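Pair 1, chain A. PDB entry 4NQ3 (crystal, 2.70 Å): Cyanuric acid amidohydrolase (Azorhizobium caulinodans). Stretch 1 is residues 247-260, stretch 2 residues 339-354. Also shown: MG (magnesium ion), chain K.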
# COMPACT_ATOMS: atom_id res chain seq x y z
N GLY A 247 -2.28 45.77 2.18
CA GLY A 247 -1.62 44.94 3.15
C GLY A 247 -0.27 44.52 2.61
O GLY A 247 0.10 44.85 1.48
N PRO A 248 0.49 43.80 3.42
CA PRO A 248 1.84 43.40 3.03
C PRO A 248 1.88 42.25 2.04
O PRO A 248 2.86 42.07 1.33
CB PRO A 248 2.47 42.99 4.37
CG PRO A 248 1.33 42.57 5.21
CD PRO A 248 0.15 43.39 4.79
N LEU A 249 0.81 41.47 1.98
CA LEU A 249 0.87 40.23 1.23
C LEU A 249 0.52 40.40 -0.24
O LEU A 249 -0.50 41.02 -0.58
CB LEU A 249 -0.04 39.19 1.88
CG LEU A 249 0.37 38.62 3.25
CD1 LEU A 249 -0.64 37.62 3.73
CD2 LEU A 249 1.73 37.95 3.13
N ALA A 250 1.37 39.87 -1.12
CA ALA A 250 1.06 39.74 -2.55
C ALA A 250 1.11 38.28 -2.98
O ALA A 250 1.61 37.41 -2.23
CB ALA A 250 2.00 40.55 -3.38
N ILE A 251 0.62 37.99 -4.17
CA ILE A 251 0.66 36.62 -4.67
C ILE A 251 1.20 36.66 -6.08
O ILE A 251 0.90 37.58 -6.83
CB ILE A 251 -0.74 35.95 -4.63
CG1 ILE A 251 -0.65 34.47 -5.00
CG2 ILE A 251 -1.74 36.69 -5.52
CD1 ILE A 251 -1.96 33.71 -4.79
N ALA A 252 2.03 35.68 -6.41
CA ALA A 252 2.54 35.51 -7.76
C ALA A 252 2.35 34.05 -8.10
O ALA A 252 2.17 33.23 -7.20
CB ALA A 252 4.00 35.91 -7.83
N HIS A 253 2.35 33.71 -9.39
CA HIS A 253 2.15 32.32 -9.80
C HIS A 253 2.87 32.02 -11.10
O HIS A 253 3.23 32.93 -11.84
CB HIS A 253 0.67 32.00 -10.00
CG HIS A 253 0.17 32.36 -11.36
ND1 HIS A 253 -0.18 33.65 -11.70
CD2 HIS A 253 -0.01 31.61 -12.48
CE1 HIS A 253 -0.57 33.68 -12.97
NE2 HIS A 253 -0.48 32.45 -13.46
N GLY A 254 2.99 30.73 -11.41
CA GLY A 254 3.61 30.27 -12.64
C GLY A 254 3.19 28.84 -12.92
O GLY A 254 2.51 28.22 -12.11
N VAL A 255 3.60 28.31 -14.07
CA VAL A 255 3.24 26.95 -14.42
C VAL A 255 4.47 26.07 -14.53
O VAL A 255 5.33 26.33 -15.34
CB VAL A 255 2.49 26.88 -15.74
CG1 VAL A 255 2.17 25.43 -16.10
CG2 VAL A 255 1.21 27.69 -15.64
N MSE A 256 4.55 25.03 -13.73
CA MSE A 256 5.61 24.06 -13.89
C MSE A 256 5.39 23.25 -15.16
O MSE A 256 4.33 22.64 -15.34
CB MSE A 256 5.66 23.13 -12.69
CG MSE A 256 5.97 23.83 -11.39
SE MSE A 256 5.94 22.53 -9.91
CE MSE A 256 7.69 21.67 -10.26
N ALA A 257 6.39 23.26 -16.04
CA ALA A 257 6.31 22.56 -17.31
C ALA A 257 6.28 21.05 -17.07
O ALA A 257 5.58 20.30 -17.77
CB ALA A 257 7.47 22.94 -18.18
N ASP A 258 7.04 20.62 -16.08
CA ASP A 258 6.98 19.24 -15.61
C ASP A 258 7.31 19.15 -14.10
O ASP A 258 7.42 20.17 -13.41
CB ASP A 258 7.90 18.33 -16.42
CG ASP A 258 9.32 18.82 -16.47
OD1 ASP A 258 9.77 19.44 -15.48
OD2 ASP A 258 9.99 18.58 -17.51
N ALA A 259 7.45 17.92 -13.62
CA ALA A 259 7.53 17.64 -12.19
C ALA A 259 8.81 18.17 -11.55
O ALA A 259 8.89 18.27 -10.33
CB ALA A 259 7.38 16.15 -11.93
N ILE A 260 9.81 18.50 -12.34
CA ILE A 260 11.03 19.01 -11.72
C ILE A 260 11.35 20.43 -12.20
O ILE A 260 12.47 20.91 -12.03
CB ILE A 260 12.23 18.10 -11.98
CG1 ILE A 260 12.45 17.91 -13.47
CG2 ILE A 260 12.05 16.77 -11.27
CD1 ILE A 260 13.60 17.02 -13.77
N GLN A 339 -4.95 21.18 -15.43
CA GLN A 339 -4.31 22.16 -14.56
C GLN A 339 -2.85 22.29 -14.95
O GLN A 339 -2.00 21.54 -14.49
CB GLN A 339 -4.48 21.76 -13.11
CG GLN A 339 -5.94 21.49 -12.80
CD GLN A 339 -6.14 20.62 -11.58
OE1 GLN A 339 -5.75 20.97 -10.46
NE2 GLN A 339 -6.72 19.45 -11.79
N GLY A 340 -2.56 23.21 -15.85
CA GLY A 340 -1.24 23.23 -16.44
C GLY A 340 -1.20 22.16 -17.50
O GLY A 340 -2.17 21.42 -17.66
N PRO A 341 -0.09 22.07 -18.23
CA PRO A 341 0.18 21.07 -19.27
C PRO A 341 0.21 19.65 -18.75
O PRO A 341 0.31 19.46 -17.54
CB PRO A 341 1.56 21.46 -19.76
CG PRO A 341 2.19 22.16 -18.59
CD PRO A 341 1.06 22.95 -18.00
N ASP A 342 0.13 18.65 -19.62
CA ASP A 342 0.24 17.28 -19.13
C ASP A 342 1.59 17.05 -18.45
O ASP A 342 2.66 17.19 -19.08
CB ASP A 342 0.05 16.25 -20.25
CG ASP A 342 0.27 14.81 -19.76
OD1 ASP A 342 -0.64 14.26 -19.09
OD2 ASP A 342 1.36 14.25 -20.04
N GLY A 343 1.55 16.67 -17.17
CA GLY A 343 2.77 16.41 -16.44
C GLY A 343 3.18 17.62 -15.63
O GLY A 343 4.10 17.54 -14.81
N GLY A 344 2.53 18.75 -15.87
CA GLY A 344 2.84 19.93 -15.09
C GLY A 344 1.69 20.37 -14.19
O GLY A 344 0.74 19.61 -13.91
N GLY A 345 1.78 21.59 -13.70
CA GLY A 345 0.73 22.11 -12.85
C GLY A 345 1.09 23.52 -12.43
O GLY A 345 2.25 23.93 -12.49
N PRO A 346 0.07 24.29 -12.02
CA PRO A 346 0.30 25.63 -11.50
C PRO A 346 1.04 25.59 -10.17
O PRO A 346 0.90 24.63 -9.38
CB PRO A 346 -1.12 26.18 -11.29
CG PRO A 346 -1.98 25.33 -12.18
CD PRO A 346 -1.36 23.96 -12.12
N VAL A 347 1.83 26.61 -9.93
CA VAL A 347 2.36 26.83 -8.60
C VAL A 347 2.19 28.31 -8.30
O VAL A 347 2.37 29.15 -9.18
CB VAL A 347 3.83 26.40 -8.49
CG1 VAL A 347 4.66 27.14 -9.48
CG2 VAL A 347 4.32 26.71 -7.12
N ALA A 348 1.76 28.62 -7.09
CA ALA A 348 1.60 30.00 -6.66
C ALA A 348 2.39 30.22 -5.39
O ALA A 348 2.58 29.30 -4.59
CB ALA A 348 0.14 30.33 -6.45
N VAL A 349 2.87 31.44 -5.19
CA VAL A 349 3.59 31.78 -3.98
C VAL A 349 2.95 32.98 -3.35
O VAL A 349 2.48 33.87 -4.05
CB VAL A 349 5.05 32.09 -4.27
CG1 VAL A 349 5.76 32.45 -3.00
CG2 VAL A 349 5.70 30.89 -4.92
N ILE A 350 2.90 32.99 -2.02
CA ILE A 350 2.35 34.12 -1.29
C ILE A 350 3.36 34.65 -0.31
O ILE A 350 3.73 33.96 0.64
CB ILE A 350 1.10 33.76 -0.52
CG1 ILE A 350 -0.04 33.42 -1.48
CG2 ILE A 350 0.70 34.92 0.38
CD1 ILE A 350 -1.28 33.03 -0.77
N ALA A 351 3.83 35.87 -0.53
CA ALA A 351 4.90 36.40 0.31
C ALA A 351 4.71 37.88 0.61
O ALA A 351 3.92 38.55 -0.05
CB ALA A 351 6.24 36.17 -0.37
N ALA A 352 5.43 38.40 1.60
CA ALA A 352 5.50 39.85 1.77
C ALA A 352 6.76 40.39 1.09
O ALA A 352 7.76 39.67 0.93
CB ALA A 352 5.47 40.23 3.24
N ARG A 353 6.71 41.65 0.66
CA ARG A 353 7.85 42.26 -0.02
C ARG A 353 8.95 42.65 0.97
O ARG A 353 8.67 43.22 2.03
CB ARG A 353 7.41 43.49 -0.83
CG ARG A 353 8.56 44.18 -1.59
CD ARG A 353 8.06 45.11 -2.68
NE ARG A 353 7.44 44.38 -3.79
CZ ARG A 353 8.13 43.85 -4.80
NH1 ARG A 353 9.45 43.98 -4.85
NH2 ARG A 353 7.50 43.20 -5.78
N THR A 354 10.19 42.32 0.62
CA THR A 354 11.37 42.79 1.36
C THR A 354 12.37 43.47 0.41
O THR A 354 13.44 43.91 0.83
CB THR A 354 12.07 41.64 2.12
OG1 THR A 354 12.89 40.88 1.21
CG2 THR A 354 11.04 40.72 2.78
MG MG K . -1.26 19.54 -15.57
O HOH W 1 5.12 43.44 1.67

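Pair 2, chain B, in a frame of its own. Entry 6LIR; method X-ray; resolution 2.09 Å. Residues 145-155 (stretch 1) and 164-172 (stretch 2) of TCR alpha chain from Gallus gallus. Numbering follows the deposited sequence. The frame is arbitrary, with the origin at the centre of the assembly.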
# COMPACT_ATOMS: atom_id res chain seq x y z
N SER B 145 -7.94 -24.00 -6.94
CA SER B 145 -7.85 -24.10 -8.39
C SER B 145 -7.57 -22.77 -9.09
O SER B 145 -7.72 -22.68 -10.31
CB SER B 145 -9.14 -24.70 -8.92
OG SER B 145 -9.33 -24.35 -10.28
N VAL B 146 -7.20 -21.72 -8.36
CA VAL B 146 -6.87 -20.44 -8.97
C VAL B 146 -5.62 -19.89 -8.30
O VAL B 146 -5.54 -19.83 -7.07
CB VAL B 146 -8.02 -19.41 -8.87
CG1 VAL B 146 -7.87 -18.32 -9.94
CG2 VAL B 146 -9.38 -20.06 -8.99
N ASP B 147 -4.64 -19.49 -9.11
CA ASP B 147 -3.48 -18.75 -8.64
C ASP B 147 -3.67 -17.25 -8.79
O ASP B 147 -3.13 -16.49 -7.98
CB ASP B 147 -2.21 -19.19 -9.35
CG ASP B 147 -1.00 -19.23 -8.43
OD1 ASP B 147 -0.48 -20.34 -8.20
OD2 ASP B 147 -0.55 -18.16 -7.94
N SER B 148 -4.41 -16.83 -9.80
CA SER B 148 -4.48 -15.44 -10.21
C SER B 148 -5.53 -14.64 -9.44
O SER B 148 -5.94 -13.58 -9.91
CB SER B 148 -4.82 -15.38 -11.70
OG SER B 148 -5.84 -16.34 -12.01
N LYS B 149 -5.97 -15.13 -8.27
CA LYS B 149 -6.96 -14.40 -7.48
C LYS B 149 -6.26 -13.48 -6.48
O LYS B 149 -5.10 -13.69 -6.12
CB LYS B 149 -7.89 -15.36 -6.73
CG LYS B 149 -7.39 -15.78 -5.35
CD LYS B 149 -6.32 -16.87 -5.43
CE LYS B 149 -6.13 -17.51 -4.07
NZ LYS B 149 -4.90 -18.32 -4.01
N THR B 150 -6.98 -12.43 -6.08
CA THR B 150 -6.52 -11.49 -5.07
C THR B 150 -7.62 -11.28 -4.04
O THR B 150 -8.80 -11.47 -4.32
CB THR B 150 -6.10 -10.14 -5.68
OG1 THR B 150 -7.04 -9.75 -6.68
CG2 THR B 150 -4.71 -10.25 -6.29
N GLU B 151 -7.22 -10.90 -2.82
CA GLU B 151 -8.12 -10.83 -1.68
C GLU B 151 -7.97 -9.48 -0.99
O GLU B 151 -6.89 -8.90 -0.96
CB GLU B 151 -7.84 -11.98 -0.69
CG GLU B 151 -8.50 -11.82 0.67
CD GLU B 151 -8.27 -13.01 1.58
OE1 GLU B 151 -9.11 -13.93 1.60
OE2 GLU B 151 -7.24 -13.02 2.30
N THR B 152 -9.08 -8.99 -0.43
CA THR B 152 -9.08 -7.75 0.33
C THR B 152 -10.15 -7.84 1.42
O THR B 152 -10.95 -8.77 1.45
CB THR B 152 -9.35 -6.53 -0.56
OG1 THR B 152 -8.77 -6.74 -1.85
CG2 THR B 152 -8.73 -5.30 0.06
N VAL B 153 -10.12 -6.85 2.31
CA VAL B 153 -11.15 -6.64 3.32
C VAL B 153 -11.60 -5.19 3.23
O VAL B 153 -10.77 -4.28 3.13
CB VAL B 153 -10.65 -6.95 4.75
CG1 VAL B 153 -11.82 -7.25 5.68
CG2 VAL B 153 -9.66 -8.09 4.74
N VAL B 154 -12.92 -4.98 3.28
CA VAL B 154 -13.48 -3.64 3.21
C VAL B 154 -14.52 -3.50 4.30
O VAL B 154 -14.99 -4.48 4.88
CB VAL B 154 -14.11 -3.33 1.83
CG1 VAL B 154 -13.08 -3.48 0.72
CG2 VAL B 154 -15.30 -4.24 1.58
N GLU B 155 -14.90 -2.25 4.57
CA GLU B 155 -15.96 -1.95 5.52
C GLU B 155 -17.02 -1.14 4.80
O GLU B 155 -16.70 -0.20 4.08
CB GLU B 155 -15.42 -1.16 6.72
CG GLU B 155 -14.42 -1.90 7.59
CD GLU B 155 -13.96 -1.08 8.77
OE1 GLU B 155 -14.09 -1.56 9.92
OE2 GLU B 155 -13.48 0.06 8.56
N GLU B 164 -19.69 -2.60 9.11
CA GLU B 164 -19.43 -4.03 9.02
C GLU B 164 -18.27 -4.30 8.07
O GLU B 164 -18.10 -3.62 7.06
CB GLU B 164 -20.65 -4.81 8.53
CG GLU B 164 -21.99 -4.20 8.84
CD GLU B 164 -23.11 -4.91 8.11
OE1 GLU B 164 -22.81 -5.80 7.29
OE2 GLU B 164 -24.29 -4.57 8.35
N ALA B 165 -17.50 -5.33 8.39
CA ALA B 165 -16.36 -5.74 7.58
C ALA B 165 -16.68 -7.02 6.82
O ALA B 165 -17.45 -7.87 7.29
CB ALA B 165 -15.11 -5.94 8.44
N SER B 166 -16.08 -7.16 5.65
CA SER B 166 -16.32 -8.34 4.83
C SER B 166 -15.12 -8.56 3.93
O SER B 166 -14.51 -7.60 3.44
CB SER B 166 -17.59 -8.18 3.98
OG SER B 166 -17.52 -7.04 3.14
N TYR B 167 -14.79 -9.82 3.71
CA TYR B 167 -13.70 -10.19 2.83
C TYR B 167 -14.22 -10.29 1.41
O TYR B 167 -15.39 -10.63 1.18
CB TYR B 167 -13.09 -11.53 3.24
CG TYR B 167 -12.09 -11.46 4.37
CD1 TYR B 167 -12.51 -11.37 5.69
CD2 TYR B 167 -10.72 -11.49 4.12
CE1 TYR B 167 -11.59 -11.31 6.73
CE2 TYR B 167 -9.80 -11.44 5.14
CZ TYR B 167 -10.24 -11.34 6.45
OH TYR B 167 -9.32 -11.28 7.47
N LEU B 168 -13.34 -10.02 0.45
CA LEU B 168 -13.67 -10.13 -0.96
C LEU B 168 -12.46 -10.72 -1.68
O LEU B 168 -11.33 -10.29 -1.44
CB LEU B 168 -14.01 -8.77 -1.59
CG LEU B 168 -15.00 -7.84 -0.89
CD1 LEU B 168 -14.97 -6.45 -1.53
CD2 LEU B 168 -16.40 -8.42 -0.94
N SER B 169 -12.72 -11.69 -2.55
CA SER B 169 -11.71 -12.26 -3.42
C SER B 169 -12.21 -12.16 -4.85
O SER B 169 -13.42 -12.27 -5.10
CB SER B 169 -11.39 -13.72 -3.05
OG SER B 169 -10.46 -13.77 -1.98
N THR B 170 -11.30 -11.94 -5.79
CA THR B 170 -11.68 -11.85 -7.19
C THR B 170 -10.64 -12.50 -8.08
O THR B 170 -9.46 -12.56 -7.74
CB THR B 170 -11.85 -10.39 -7.66
OG1 THR B 170 -10.69 -9.63 -7.28
CG2 THR B 170 -13.10 -9.76 -7.06
N TYR B 171 -11.10 -12.98 -9.23
CA TYR B 171 -10.23 -13.45 -10.30
C TYR B 171 -11.01 -13.33 -11.60
O TYR B 171 -12.25 -13.42 -11.61
CB TYR B 171 -9.70 -14.88 -10.07
CG TYR B 171 -10.73 -15.99 -10.03
CD1 TYR B 171 -11.17 -16.61 -11.20
CD2 TYR B 171 -11.21 -16.48 -8.82
CE1 TYR B 171 -12.09 -17.64 -11.16
CE2 TYR B 171 -12.13 -17.51 -8.78
CZ TYR B 171 -12.57 -18.09 -9.95
OH TYR B 171 -13.48 -19.12 -9.91
N TRP B 172 -10.29 -13.09 -12.69
CA TRP B 172 -10.91 -12.76 -13.97
C TRP B 172 -10.21 -13.53 -15.08
O TRP B 172 -9.04 -13.90 -14.96
CB TRP B 172 -10.83 -11.26 -14.26
CG TRP B 172 -9.42 -10.79 -14.40
CD1 TRP B 172 -8.58 -10.40 -13.39
CD2 TRP B 172 -8.67 -10.70 -15.61
NE1 TRP B 172 -7.36 -10.06 -13.91
CE2 TRP B 172 -7.38 -10.23 -15.27
CE3 TRP B 172 -8.96 -10.95 -16.95
CZ2 TRP B 172 -6.39 -10.01 -16.22
CZ3 TRP B 172 -7.97 -10.74 -17.90
CH2 TRP B 172 -6.70 -10.27 -17.53
O HOH W 2 -7.66 -13.51 -12.42

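Both pairs are two neighbouring strands of an antiparallel sheet, with N-to-C directions 152° apart in pair 1 and 155° in pair 2, and 14 central residues superpose at 0.6 Å. The rule of the frame is alternation: every second residue pairs through two backbone hydrogen bonds, and the residues between sit closer. In pair 1, Ala A252 N to Val A349 O (3.0 Å) and Val A349 N to Ala A252 O (2.8 Å) close one ring; the matching residues of pair 2 do the same with Thr B150 N to Thr B170 O (3.0 Å) and Thr B170 N to Thr B150 O (2.9 Å). Between such rings, CA-H groups approach carbonyls, as from His A253 CA to Val A347 O (3.2 Å) and from Glu B151 CA to Leu B168 O (3.3 Å). These backbone bonds use no side-chain atoms, so quite different side chains can sit on the same frame, within the room the backbone leaves.

Val A255 and Val B153 coincide within 0.1 Å at CA, yet face different partners. Pro A346 occupies the position of Tyr B167. In pair 2 the tyrosine ring lies against the valine, whose CG2 sits over one face, 3.7 Å from the centroid of the Tyr B167 ring. Pro A346 has no aromatic ring; the CG1 of Val A255 packs on the CD of Pro A341 at 3.3 Å, a residue of the loop before the strand.

At the next position, Met A256 CG meets Val A347 CG1 at 4.0 Å, while Val B154 CG2 meets Leu B168 CD1 at 3.8 Å. Long against short becomes short against long, and the diagonal contact survives.

Ile A251 and Ile A350 pack aliphatically, CG1 to CG1 at 3.7 Å. Their counterparts are Lys B149 and Tyr B171; the CB atoms of Lys B149 and Tyr B171 lie 3.8 Å apart, and the lysine's end leads away. Val B146 covers a face of this ring, its CG2 3.9 Å from the Tyr B171 centroid.

Glycine marks another difference. Gly A344 matches Ala B165, but a CB on Gly A344 would fall 2.0 Å from Met A256 O, a clash. Ala B165 keeps its methyl, with CB 4.2 Å from Glu B155 CG. In pair 1 the glycine also closes a type II turn, Gly A344 N bonding Pro A341 O at 2.9 Å, and a magnesium ion is held by Gln A339 O (2.4 Å), Pro A341 O (2.5 Å) and Gly A344 O (2.6 Å).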